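Side-chain contacts in amidohydrolase (Brucella melitensis biovar Abortus, PDB 4F0L), which probably acts as a metal-dependent deaminase of the amidohydrolase superfamily and holds a single iron ion in a histidine and aspartate site: residues N28-I33 against P49-Q54; A153-G158 against E204-A209; D224-V229 against D266-T271; Q342-Q347 against N355-N360. One frame throughout, in Å; residues are numbered along the deposited sequence.

Contact 1 of 4, residues N28-I33 against P49-Q54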
loop_
_atom_site.group_PDB
_atom_site.type_symbol
_atom_site.label_atom_id
_atom_site.label_comp_id
_atom_site.label_asym_id
_atom_site.label_seq_id
_atom_site.Cartn_x
_atom_site.Cartn_y
_atom_site.Cartn_z
ATOM N N ASN B 28 -3.333 -22.543 -21.675
ATOM C CA ASN B 28 -3.067 -22.589 -23.088
ATOM C C ASN B 28 -4.247 -21.999 -23.875
ATOM O O ASN B 28 -4.865 -22.669 -24.701
ATOM C CB ASN B 28 -2.720 -24.032 -23.526
ATOM C CG ASN B 28 -1.316 -24.427 -23.100
ATOM O OD1 ASN B 28 -0.409 -23.622 -23.165
ATOM N ND2 ASN B 28 -1.141 -25.652 -22.626
ATOM N N VAL B 29 -4.521 -20.732 -23.592
ATOM C CA VAL B 29 -5.721 -20.036 -24.059
ATOM C C VAL B 29 -5.354 -19.160 -25.254
ATOM O O VAL B 29 -4.461 -18.303 -25.169
ATOM C CB VAL B 29 -6.312 -19.166 -22.912
ATOM C CG1 VAL B 29 -7.607 -18.447 -23.319
ATOM C CG2 VAL B 29 -6.596 -20.028 -21.676
ATOM N N ARG B 30 -6.017 -19.393 -26.387
ATOM C CA ARG B 30 -5.799 -18.585 -27.568
ATOM C C ARG B 30 -6.913 -17.539 -27.664
ATOM O O ARG B 30 -8.080 -17.890 -27.732
ATOM C CB ARG B 30 -5.806 -19.486 -28.783
ATOM C CG ARG B 30 -5.108 -18.924 -29.960
ATOM C CD ARG B 30 -4.715 -20.053 -30.920
ATOM N NE ARG B 30 -4.134 -19.411 -32.081
ATOM C CZ ARG B 30 -4.651 -19.390 -33.303
ATOM N NH1 ARG B 30 -5.771 -20.023 -33.585
ATOM N NH2 ARG B 30 -4.015 -18.734 -34.259
ATOM N N ILE B 31 -6.553 -16.256 -27.598
ATOM C CA ILE B 31 -7.541 -15.184 -27.645
ATOM C C ILE B 31 -7.429 -14.511 -28.995
ATOM O O ILE B 31 -6.376 -13.971 -29.326
ATOM C CB ILE B 31 -7.305 -14.135 -26.556
ATOM C CG1 ILE B 31 -7.261 -14.782 -25.170
ATOM C CG2 ILE B 31 -8.392 -13.081 -26.594
ATOM C CD1 ILE B 31 -6.786 -13.811 -24.105
ATOM N N GLY B 32 -8.509 -14.559 -29.782
ATOM C CA GLY B 32 -8.516 -13.905 -31.100
ATOM C C GLY B 32 -9.113 -12.511 -30.970
ATOM O O GLY B 32 -10.077 -12.338 -30.240
ATOM N N ILE B 33 -8.537 -11.555 -31.689
ATOM C CA ILE B 33 -8.950 -10.176 -31.700
ATOM C C ILE B 33 -9.185 -9.728 -33.122
ATOM O O ILE B 33 -8.373 -10.016 -33.983
ATOM C CB ILE B 33 -7.818 -9.277 -31.163
ATOM C CG1 ILE B 33 -7.431 -9.707 -29.781
ATOM C CG2 ILE B 33 -8.222 -7.801 -31.166
ATOM C CD1 ILE B 33 -6.029 -9.174 -29.469
ATOM N N PRO B 49 1.833 -20.351 -35.072
ATOM C CA PRO B 49 3.148 -19.758 -35.326
ATOM C C PRO B 49 3.171 -18.230 -35.305
ATOM O O PRO B 49 4.193 -17.653 -34.999
ATOM C CB PRO B 49 3.524 -20.300 -36.704
ATOM C CG PRO B 49 2.227 -20.636 -37.365
ATOM C CD PRO B 49 1.249 -20.972 -36.276
ATOM N N ASP B 50 2.057 -17.569 -35.578
ATOM C CA ASP B 50 2.047 -16.109 -35.531
ATOM C C ASP B 50 1.437 -15.522 -34.243
ATOM O O ASP B 50 1.322 -14.300 -34.120
ATOM C CB ASP B 50 1.329 -15.570 -36.776
ATOM C CG ASP B 50 2.078 -15.910 -38.077
ATOM O OD1 ASP B 50 3.333 -15.910 -38.063
ATOM O OD2 ASP B 50 1.406 -16.183 -39.091
ATOM N N ASP B 51 1.070 -16.371 -33.283
ATOM C CA ASP B 51 0.451 -15.890 -32.038
ATOM C C ASP B 51 1.478 -15.141 -31.207
ATOM O O ASP B 51 2.611 -15.541 -31.142
ATOM C CB ASP B 51 -0.059 -17.045 -31.197
ATOM C CG ASP B 51 -1.214 -17.780 -31.840
ATOM O OD1 ASP B 51 -1.585 -17.448 -32.980
ATOM O OD2 ASP B 51 -1.763 -18.685 -31.182
ATOM N N GLU B 52 1.073 -14.044 -30.595
ATOM C CA GLU B 52 1.897 -13.384 -29.610
ATOM C C GLU B 52 1.749 -14.099 -28.270
ATOM O O GLU B 52 0.637 -14.301 -27.780
ATOM C CB GLU B 52 1.476 -11.945 -29.461
ATOM C CG GLU B 52 2.373 -11.173 -28.525
ATOM C CD GLU B 52 1.870 -9.759 -28.337
ATOM O OE1 GLU B 52 1.127 -9.276 -29.210
ATOM O OE2 GLU B 52 2.182 -9.154 -27.315
ATOM N N ARG B 53 2.871 -14.485 -27.688
ATOM C CA ARG B 53 2.874 -15.352 -26.513
ATOM C C ARG B 53 2.918 -14.567 -25.208
ATOM O O ARG B 53 3.745 -13.687 -25.051
ATOM C CB ARG B 53 4.097 -16.273 -26.559
ATOM C CG ARG B 53 4.190 -17.043 -27.853
ATOM C CD ARG B 53 3.626 -18.414 -27.664
ATOM N NE ARG B 53 4.649 -19.307 -27.135
ATOM C CZ ARG B 53 5.380 -20.122 -27.878
ATOM N NH1 ARG B 53 5.209 -20.183 -29.206
ATOM N NH2 ARG B 53 6.303 -20.883 -27.290
ATOM N N GLN B 54 2.040 -14.907 -24.280
ATOM C CA GLN B 54 2.049 -14.288 -22.956
ATOM C C GLN B 54 1.951 -15.400 -21.892
ATOM O O GLN B 54 1.452 -16.499 -22.160
ATOM C CB GLN B 54 0.885 -13.279 -22.846
ATOM C CG GLN B 54 0.957 -12.129 -23.838
ATOM C CD GLN B 54 2.007 -11.082 -23.461
ATOM O OE1 GLN B 54 2.340 -10.920 -22.293
ATOM N NE2 GLN B 54 2.501 -10.341 -24.452
#

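Contact 2 of 4, residues A153-G158 against E204-A209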
loop_
_atom_site.group_PDB
_atom_site.type_symbol
_atom_site.label_atom_id
_atom_site.label_comp_id
_atom_site.label_asym_id
_atom_site.label_seq_id
_atom_site.Cartn_x
_atom_site.Cartn_y
_atom_site.Cartn_z
ATOM N N ALA B 153 -7.911 13.656 -23.931
ATOM C CA ALA B 153 -6.887 12.979 -23.138
ATOM C C ALA B 153 -7.070 11.444 -23.205
ATOM O O ALA B 153 -6.131 10.701 -23.518
ATOM C CB ALA B 153 -6.923 13.473 -21.686
ATOM N N ALA B 154 -8.287 10.978 -22.977
ATOM C CA ALA B 154 -8.563 9.548 -23.077
ATOM C C ALA B 154 -8.225 8.985 -24.476
ATOM O O ALA B 154 -7.644 7.887 -24.585
ATOM C CB ALA B 154 -10.027 9.247 -22.719
ATOM N N THR B 155 -8.578 9.730 -25.536
ATOM C CA THR B 155 -8.293 9.323 -26.898
ATOM C C THR B 155 -6.798 9.198 -27.139
ATOM O O THR B 155 -6.326 8.191 -27.690
ATOM C CB THR B 155 -8.894 10.293 -27.933
ATOM O OG1 THR B 155 -10.305 10.319 -27.759
ATOM C CG2 THR B 155 -8.560 9.849 -29.391
ATOM N N THR B 156 -6.046 10.191 -26.695
ATOM C CA THR B 156 -4.605 10.163 -26.882
ATOM C C THR B 156 -4.008 8.984 -26.115
ATOM O O THR B 156 -3.098 8.304 -26.617
ATOM C CB THR B 156 -3.932 11.469 -26.390
ATOM O OG1 THR B 156 -4.468 12.574 -27.094
ATOM C CG2 THR B 156 -2.397 11.422 -26.550
ATOM N N ALA B 157 -4.520 8.759 -24.905
ATOM C CA ALA B 157 -4.016 7.659 -24.049
ATOM C C ALA B 157 -4.373 6.274 -24.583
ATOM O O ALA B 157 -3.677 5.279 -24.310
ATOM C CB ALA B 157 -4.530 7.813 -22.618
ATOM N N GLY B 158 -5.467 6.224 -25.337
ATOM C CA GLY B 158 -6.087 4.969 -25.763
ATOM C C GLY B 158 -6.867 4.338 -24.617
ATOM O O GLY B 158 -7.082 3.149 -24.612
ATOM N N GLU B 204 -19.025 11.189 -30.260
ATOM C CA GLU B 204 -19.289 10.519 -31.530
ATOM C C GLU B 204 -17.975 10.077 -32.117
ATOM O O GLU B 204 -17.046 10.853 -32.203
ATOM C CB GLU B 204 -20.012 11.450 -32.515
ATOM C CG GLU B 204 -21.500 11.509 -32.237
ATOM C CD GLU B 204 -22.234 12.526 -33.088
ATOM O OE1 GLU B 204 -21.615 13.144 -33.979
ATOM O OE2 GLU B 204 -23.445 12.689 -32.861
ATOM N N GLY B 205 -17.886 8.830 -32.517
ATOM C CA GLY B 205 -16.614 8.314 -32.997
ATOM C C GLY B 205 -15.612 7.939 -31.914
ATOM O O GLY B 205 -14.544 7.430 -32.228
ATOM N N PHE B 206 -15.916 8.180 -30.647
ATOM C CA PHE B 206 -15.071 7.659 -29.563
ATOM C C PHE B 206 -15.525 6.211 -29.348
ATOM O O PHE B 206 -16.495 5.965 -28.623
ATOM C CB PHE B 206 -15.229 8.475 -28.272
ATOM C CG PHE B 206 -14.148 8.200 -27.229
ATOM C CD1 PHE B 206 -13.842 6.907 -26.833
ATOM C CD2 PHE B 206 -13.419 9.235 -26.674
ATOM C CE1 PHE B 206 -12.857 6.653 -25.889
ATOM C CE2 PHE B 206 -12.447 8.998 -25.695
ATOM C CZ PHE B 206 -12.153 7.708 -25.316
ATOM N N GLU B 207 -14.864 5.262 -30.005
ATOM C CA GLU B 207 -15.275 3.859 -29.883
ATOM C C GLU B 207 -15.383 3.352 -28.438
ATOM O O GLU B 207 -14.445 3.507 -27.647
ATOM C CB GLU B 207 -14.308 2.957 -30.629
ATOM C CG GLU B 207 -14.702 2.614 -32.043
ATOM C CD GLU B 207 -14.296 1.189 -32.354
ATOM O OE1 GLU B 207 -15.163 0.357 -32.728
ATOM O OE2 GLU B 207 -13.100 0.885 -32.170
ATOM N N GLY B 208 -16.506 2.705 -28.111
ATOM C CA GLY B 208 -16.731 2.146 -26.774
ATOM C C GLY B 208 -17.120 3.115 -25.658
ATOM O O GLY B 208 -17.356 2.688 -24.512
ATOM N N ALA B 209 -17.178 4.411 -25.969
ATOM C CA ALA B 209 -17.424 5.414 -24.954
ATOM C C ALA B 209 -18.819 5.222 -24.451
ATOM O O ALA B 209 -19.718 4.836 -25.211
ATOM C CB ALA B 209 -17.261 6.824 -25.494
#

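Contact 3 of 4, residues D224-V229 against D266-T271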
loop_
_atom_site.group_PDB
_atom_site.type_symbol
_atom_site.label_atom_id
_atom_site.label_comp_id
_atom_site.label_asym_id
_atom_site.label_seq_id
_atom_site.Cartn_x
_atom_site.Cartn_y
_atom_site.Cartn_z
ATOM N N ASP B 224 -35.938 17.332 -6.733
ATOM C CA ASP B 224 -36.459 17.645 -8.073
ATOM C C ASP B 224 -35.356 17.646 -9.122
ATOM O O ASP B 224 -35.540 17.156 -10.238
ATOM C CB ASP B 224 -37.170 19.021 -8.075
ATOM C CG ASP B 224 -38.460 19.017 -7.263
ATOM O OD1 ASP B 224 -38.904 17.932 -6.842
ATOM O OD2 ASP B 224 -39.070 20.096 -7.074
ATOM N N GLU B 225 -34.203 18.206 -8.776
ATOM C CA GLU B 225 -33.100 18.251 -9.714
ATOM C C GLU B 225 -32.593 16.831 -9.975
ATOM O O GLU B 225 -32.217 16.500 -11.085
ATOM C CB GLU B 225 -31.970 19.114 -9.185
ATOM C CG GLU B 225 -32.298 20.605 -9.046
ATOM C CD GLU B 225 -31.344 21.321 -8.091
ATOM O OE1 GLU B 225 -30.514 20.646 -7.405
ATOM O OE2 GLU B 225 -31.433 22.559 -8.002
ATOM N N LEU B 226 -32.595 16.001 -8.937
ATOM C CA LEU B 226 -32.166 14.631 -9.058
ATOM C C LEU B 226 -33.053 13.878 -10.034
ATOM O O LEU B 226 -32.548 13.114 -10.880
ATOM C CB LEU B 226 -32.167 13.969 -7.679
ATOM C CG LEU B 226 -31.645 12.558 -7.537
ATOM C CD1 LEU B 226 -30.189 12.537 -7.968
ATOM C CD2 LEU B 226 -31.809 12.072 -6.106
ATOM N N ASP B 227 -34.368 14.091 -9.939
ATOM C CA ASP B 227 -35.297 13.499 -10.904
ATOM C C ASP B 227 -34.976 13.895 -12.346
ATOM O O ASP B 227 -34.900 13.030 -13.213
ATOM C CB ASP B 227 -36.755 13.882 -10.612
ATOM C CG ASP B 227 -37.302 13.225 -9.362
ATOM O OD1 ASP B 227 -36.804 12.146 -8.970
ATOM O OD2 ASP B 227 -38.252 13.795 -8.779
ATOM N N SER B 228 -34.801 15.185 -12.601
ATOM C CA SER B 228 -34.508 15.655 -13.954
ATOM C C SER B 228 -33.219 15.081 -14.525
ATOM O O SER B 228 -33.200 14.605 -15.646
ATOM C CB SER B 228 -34.379 17.159 -13.981
ATOM O OG SER B 228 -35.534 17.729 -13.435
ATOM N N VAL B 229 -32.160 15.115 -13.732
ATOM C CA VAL B 229 -30.838 14.698 -14.209
ATOM C C VAL B 229 -30.815 13.218 -14.539
ATOM O O VAL B 229 -30.281 12.822 -15.577
ATOM C CB VAL B 229 -29.743 15.077 -13.185
ATOM C CG1 VAL B 229 -28.414 14.459 -13.542
ATOM C CG2 VAL B 229 -29.641 16.593 -13.106
ATOM N N ASP B 266 -35.320 4.962 -1.131
ATOM C CA ASP B 266 -36.747 5.275 -0.968
ATOM C C ASP B 266 -37.281 6.268 -1.996
ATOM O O ASP B 266 -38.492 6.264 -2.267
ATOM C CB ASP B 266 -37.039 5.863 0.419
ATOM C CG ASP B 266 -36.937 4.837 1.540
ATOM O OD1 ASP B 266 -36.787 3.630 1.257
ATOM O OD2 ASP B 266 -37.035 5.237 2.714
ATOM N N HIS B 267 -36.420 7.109 -2.567
ATOM C CA HIS B 267 -36.892 8.175 -3.468
ATOM C C HIS B 267 -36.529 8.006 -4.913
ATOM O O HIS B 267 -36.967 8.788 -5.751
ATOM C CB HIS B 267 -36.388 9.527 -2.992
ATOM C CG HIS B 267 -37.038 9.985 -1.725
ATOM N ND1 HIS B 267 -36.586 9.624 -0.511
ATOM C CD2 HIS B 267 -38.160 10.773 -1.510
ATOM C CE1 HIS B 267 -37.365 10.173 0.432
ATOM N NE2 HIS B 267 -38.334 10.868 -0.179
ATOM N N GLN B 268 -35.691 7.029 -5.231
ATOM C CA GLN B 268 -35.340 6.756 -6.616
ATOM C C GLN B 268 -35.485 5.262 -6.849
ATOM O O GLN B 268 -35.358 4.454 -5.927
ATOM C CB GLN B 268 -33.910 7.214 -6.905
ATOM C CG GLN B 268 -33.718 8.720 -6.901
ATOM C CD GLN B 268 -34.402 9.405 -8.082
ATOM O OE1 GLN B 268 -34.489 8.849 -9.183
ATOM N NE2 GLN B 268 -34.906 10.613 -7.853
ATOM N N ASP B 269 -35.771 4.903 -8.093
ATOM C CA ASP B 269 -35.787 3.502 -8.521
ATOM C C ASP B 269 -34.345 3.002 -8.735
ATOM O O ASP B 269 -33.854 2.969 -9.872
ATOM C CB ASP B 269 -36.594 3.396 -9.826
ATOM C CG ASP B 269 -36.848 1.961 -10.246
ATOM O OD1 ASP B 269 -36.776 1.052 -9.387
ATOM O OD2 ASP B 269 -37.123 1.744 -11.448
ATOM N N VAL B 270 -33.659 2.634 -7.656
ATOM C CA VAL B 270 -32.218 2.303 -7.735
ATOM C C VAL B 270 -32.064 0.899 -8.305
ATOM O O VAL B 270 -32.729 -0.013 -7.862
ATOM C CB VAL B 270 -31.533 2.432 -6.361
ATOM C CG1 VAL B 270 -30.046 2.041 -6.414
ATOM C CG2 VAL B 270 -31.661 3.863 -5.846
ATOM N N THR B 271 -31.219 0.744 -9.317
ATOM C CA THR B 271 -30.950 -0.561 -9.961
ATOM C C THR B 271 -29.435 -0.669 -10.264
ATOM O O THR B 271 -28.676 0.166 -9.827
ATOM C CB THR B 271 -31.727 -0.702 -11.279
ATOM O OG1 THR B 271 -31.259 0.298 -12.179
ATOM C CG2 THR B 271 -33.216 -0.538 -11.108
#

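Contact 4 of 4, residues Q342-Q347 against N355-N360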
loop_
_atom_site.group_PDB
_atom_site.type_symbol
_atom_site.label_atom_id
_atom_site.label_comp_id
_atom_site.label_asym_id
_atom_site.label_seq_id
_atom_site.Cartn_x
_atom_site.Cartn_y
_atom_site.Cartn_z
ATOM N N GLN B 342 -5.788 -2.555 0.164
ATOM C CA GLN B 342 -6.369 -1.647 1.170
ATOM C C GLN B 342 -7.806 -2.045 1.556
ATOM O O GLN B 342 -8.162 -2.036 2.739
ATOM C CB GLN B 342 -6.289 -0.199 0.707
ATOM C CG GLN B 342 -6.964 0.836 1.621
ATOM C CD GLN B 342 -6.371 0.880 3.007
ATOM O OE1 GLN B 342 -5.168 0.711 3.159
ATOM N NE2 GLN B 342 -7.216 1.058 4.038
ATOM N N LEU B 343 -8.615 -2.433 0.567
ATOM C CA LEU B 343 -9.947 -2.931 0.866
ATOM C C LEU B 343 -9.894 -4.120 1.849
ATOM O O LEU B 343 -10.499 -4.065 2.932
ATOM C CB LEU B 343 -10.672 -3.311 -0.417
ATOM C CG LEU B 343 -12.054 -3.931 -0.283
ATOM C CD1 LEU B 343 -13.015 -3.036 0.503
ATOM C CD2 LEU B 343 -12.572 -4.297 -1.688
ATOM N N GLU B 344 -9.128 -5.153 1.511
ATOM C CA GLU B 344 -9.031 -6.315 2.361
ATOM C C GLU B 344 -8.480 -5.960 3.725
ATOM O O GLU B 344 -9.028 -6.401 4.746
ATOM C CB GLU B 344 -8.178 -7.395 1.673
ATOM C CG GLU B 344 -7.817 -8.644 2.503
ATOM C CD GLU B 344 -8.990 -9.496 2.948
ATOM O OE1 GLU B 344 -10.144 -9.357 2.431
ATOM O OE2 GLU B 344 -8.759 -10.331 3.852
ATOM N N TYR B 345 -7.391 -5.190 3.755
ATOM C CA TYR B 345 -6.719 -4.935 5.008
ATOM C C TYR B 345 -7.596 -4.082 5.916
ATOM O O TYR B 345 -7.537 -4.237 7.133
ATOM C CB TYR B 345 -5.325 -4.299 4.835
ATOM C CG TYR B 345 -4.216 -5.239 4.328
ATOM C CD1 TYR B 345 -4.430 -6.604 4.138
ATOM C CD2 TYR B 345 -2.949 -4.756 4.110
ATOM C CE1 TYR B 345 -3.409 -7.451 3.706
ATOM C CE2 TYR B 345 -1.924 -5.588 3.663
ATOM C CZ TYR B 345 -2.147 -6.944 3.503
ATOM O OH TYR B 345 -1.111 -7.748 3.083
ATOM N N SER B 346 -8.420 -3.198 5.351
ATOM C CA SER B 346 -9.324 -2.406 6.166
ATOM C C SER B 346 -10.246 -3.396 6.877
ATOM O O SER B 346 -10.597 -3.197 8.054
ATOM C CB SER B 346 -10.106 -1.370 5.345
ATOM O OG SER B 346 -11.026 -1.953 4.433
ATOM N N GLN B 347 -10.615 -4.465 6.177
ATOM C CA GLN B 347 -11.503 -5.454 6.766
ATOM C C GLN B 347 -10.788 -6.270 7.840
ATOM O O GLN B 347 -11.372 -6.521 8.911
ATOM C CB GLN B 347 -12.151 -6.350 5.701
ATOM C CG GLN B 347 -12.893 -5.572 4.600
ATOM C CD GLN B 347 -13.948 -4.633 5.142
ATOM O OE1 GLN B 347 -14.007 -3.448 4.769
ATOM N NE2 GLN B 347 -14.778 -5.142 6.012
ATOM N N ASN B 355 -8.202 -13.053 5.454
ATOM C CA ASN B 355 -8.937 -13.519 4.262
ATOM C C ASN B 355 -10.439 -13.308 4.403
ATOM O O ASN B 355 -11.229 -14.220 4.236
ATOM C CB ASN B 355 -8.541 -14.974 4.018
ATOM C CG ASN B 355 -7.058 -15.090 3.734
ATOM O OD1 ASN B 355 -6.548 -14.364 2.856
ATOM N ND2 ASN B 355 -6.344 -15.947 4.492
ATOM N N VAL B 356 -10.785 -12.073 4.743
ATOM C CA VAL B 356 -12.136 -11.693 5.021
ATOM C C VAL B 356 -12.993 -11.677 3.774
ATOM O O VAL B 356 -14.141 -12.124 3.813
ATOM C CB VAL B 356 -12.208 -10.300 5.699
ATOM C CG1 VAL B 356 -13.691 -9.878 5.875
ATOM C CG2 VAL B 356 -11.437 -10.351 7.029
ATOM N N LEU B 357 -12.442 -11.157 2.676
ATOM C CA LEU B 357 -13.207 -10.984 1.450
ATOM C C LEU B 357 -13.008 -12.113 0.429
ATOM O O LEU B 357 -13.530 -12.045 -0.683
ATOM C CB LEU B 357 -12.972 -9.591 0.853
ATOM C CG LEU B 357 -13.290 -8.425 1.844
ATOM C CD1 LEU B 357 -13.092 -7.048 1.181
ATOM C CD2 LEU B 357 -14.682 -8.568 2.480
ATOM N N ALA B 358 -12.310 -13.177 0.822
ATOM C CA ALA B 358 -12.319 -14.412 0.027
ATOM C C ALA B 358 -13.765 -14.962 -0.107
ATOM O O ALA B 358 -14.614 -14.703 0.736
ATOM C CB ALA B 358 -11.387 -15.459 0.645
ATOM N N ALA B 359 -14.029 -15.695 -1.189
ATOM C CA ALA B 359 -15.357 -16.312 -1.444
ATOM C C ALA B 359 -15.210 -17.810 -1.227
ATOM O O ALA B 359 -14.331 -18.433 -1.820
ATOM C CB ALA B 359 -15.831 -16.049 -2.871
ATOM N N ASN B 360 -16.075 -18.386 -0.404
ATOM C CA ASN B 360 -15.940 -19.799 -0.003
ATOM C C ASN B 360 -14.619 -19.944 0.760
ATOM O O ASN B 360 -14.286 -19.103 1.614
ATOM C CB ASN B 360 -15.998 -20.724 -1.228
#

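Contact 1 of 4, residues N28-I33 against P49-Q54
The guanidinium of R30 and the carboxylate of D51 meet edge to edge and almost in one plane, 15° apart, while neither face of the guanidinium is met by 49-54. The approach is side-on: NE and one terminal nitrogen do the gripping, each taking its own oxygen. The NE of R30 reaches OD2 of D51 at 2.6 Å, and the NH2 of R30 reaches OD1 of D51 at 3.0 Å with an N-H...O angle of 160°. Both oxygens accept through their syn lone pairs, the side on which they face each other, giving a paired, bidentate salt bridge. Next to the bonds, CD of R30 also comes within 3.3 Å of OD2 of D51.

Reach matters here, because the CA atoms of R30 and D51 are 8.1 Å apart. With CG anti to the backbone N (chi1 -158°) and the chain straight from CG to NE, R30 covers much of the distance, and D51 points back toward it. What it crosses is strand 12-16, which lies between strands 29-34 and 52-54 in the four-stranded sheet of the HutF-like N-terminal region. F13 of that intervening strand touches D51 and makes a cation-pi contact with R30. N28 and V29 both face A16 in a G1 beta bulge.

A weak bond from G48 N adds a second donor to OD2 of D51. Doubly paired and buried, this carboxylate very probably stays ionised, and the two-point grip fixes the rotation of both charged groups.

Contact 2 of 4, residues A153-G158 against E204-A209
From its CB, the side chain of F206 runs out of the loop 204-209 towards helix 145-157, with CG set anti to the backbone N (chi1 -166°), and only one border of its ring reaches the helix. CD2 of F206 lies 3.5 Å from OG1 of T155. One atom further, CE2 of F206 comes to 3.3 Å from the same OG1 of T155, an oblique approach, while the two side chains run antiparallel alongside each other. That hydroxyl has its polar partner elsewhere, in the carbonyl of A151 one turn back in the helix. At the tip, CZ of F206 abuts CB of A154 at 3.7 Å, the methyl lying at the ring edge and in its plane.

Both sides of the contact are turning points of the chain. F206 opens a type II turn that ends at A209, with G208 at positive phi, and the helix closes in a Schellman motif whose C-prime residue is G158. The loop leads from helix 189-203 into strand 210-215, parallel to strand 160-167, into which helix 145-157 runs, all within the TIM-barrel-type amidohydrolase fold. A153, T156 and A157 pack against helix 103-119, and R124 of strand 122-129 holds the carbonyl of G208.

Contact 3 of 4, residues D224-V229 against D266-T271
Two helices on the outside of the amidohydrolase barrel, with helix 246-256 between them in the chain, meet here: helix 223-229, between strands 210-215 and 238-242, offers L226 and D227 to Q268, the first residue beyond helix 260-267. The polar half is one hydrogen bond, from NE2 of Q268 to OD1 of D227 at 2.7 Å. The donor comes in nearly along the C-O axis of the carboxylate, and the N-H...O angle is 144°. The carboxylate and amide planes are turned 51° against each other, and the oxygen sits somewhat tilted from the amide plane, so the bond is short but not flat.

A bend in Q268 brings its amide here: chi2, at -69°, turns the amide back beside L226 instead of extending the chain. CD2 of L226 is 3.9 Å from CG of Q268, and CG of L226 lies 3.8 Å from NE2 of Q268. The same leucine also packs on W263 and L264 of helix 260-267, and its side chain is about 11 Å from that of the iron ligand H241. An exposed aspartate is thus served through a single bond from Q268, a neutral donor, while the leucine lies against its amide nitrogen and CG.

Contact 4 of 4, residues Q342-Q347 against N355-N360
OE2 of E344 is gripped from two quarters: V356 N donates to it at 2.8 Å, and R348, one turn further along the helix, forms a salt bridge to it through NE. N355 N is close as well, but its angle is too poor for a bond. The other oxygen works in parallel, with OE1 of E344 taking L357 N at 2.9 Å. Each backbone N-H meets its oxygen at 146°, and each oxygen uses its syn lone pair, so the carboxylate straddles two consecutive peptide N-H groups. The side chain gets there by folding: CG is anti to the backbone N, and a bend at chi2 (63°) carries the carboxylate to the loop.

Helix 336-351 follows barrel strand 323-326, and the loop that returns from it towards helix 364-379 is caught by this glutamate. The side chain of L357 starts out beside the carboxylate, its CB 3.2 Å from OE1 of E344. Further out, CD1 of L357 enters between two helix residues one turn apart, 3.6 Å from CG of L343 and 3.7 Å from CG of Q347, crossing both side chains at about a right angle. V356 adds its CG1, 3.9 Å from CB of Q347. Within the helix, OG of S346 bonds to the carbonyl O of L343 at 2.6 Å, on the same face of that carbonyl as Q347 N.

L357 also packs on A314 and T315 of helix 314-319 and on L368 of helix 364-379. Nearby, OH of Y345 is hydrogen-bonded to ND2 of N306 of the second subunit.

The four contacts follow one another along the chain. Contact 1 belongs to the small mixed sheet of the HutF-like N-terminal region, whereas contacts 2, 3 and 4 all lie in the barrel-forming amidohydrolase part. None touches another: contacts 1 and 2 are 26 Å apart between centres, contacts 2 and 3 are 29 Å apart, and contacts 1 and 3, on opposite sides of the chain's centre, are 46 Å apart. Contact 3 is the one with a residue near an iron ligand, L226 being about 11 Å from H241 between side chains, while contact 4 borders the second subunit. Contact 1 thus ties the N-terminal sheet across a strand, and the others join barrel helices and loops.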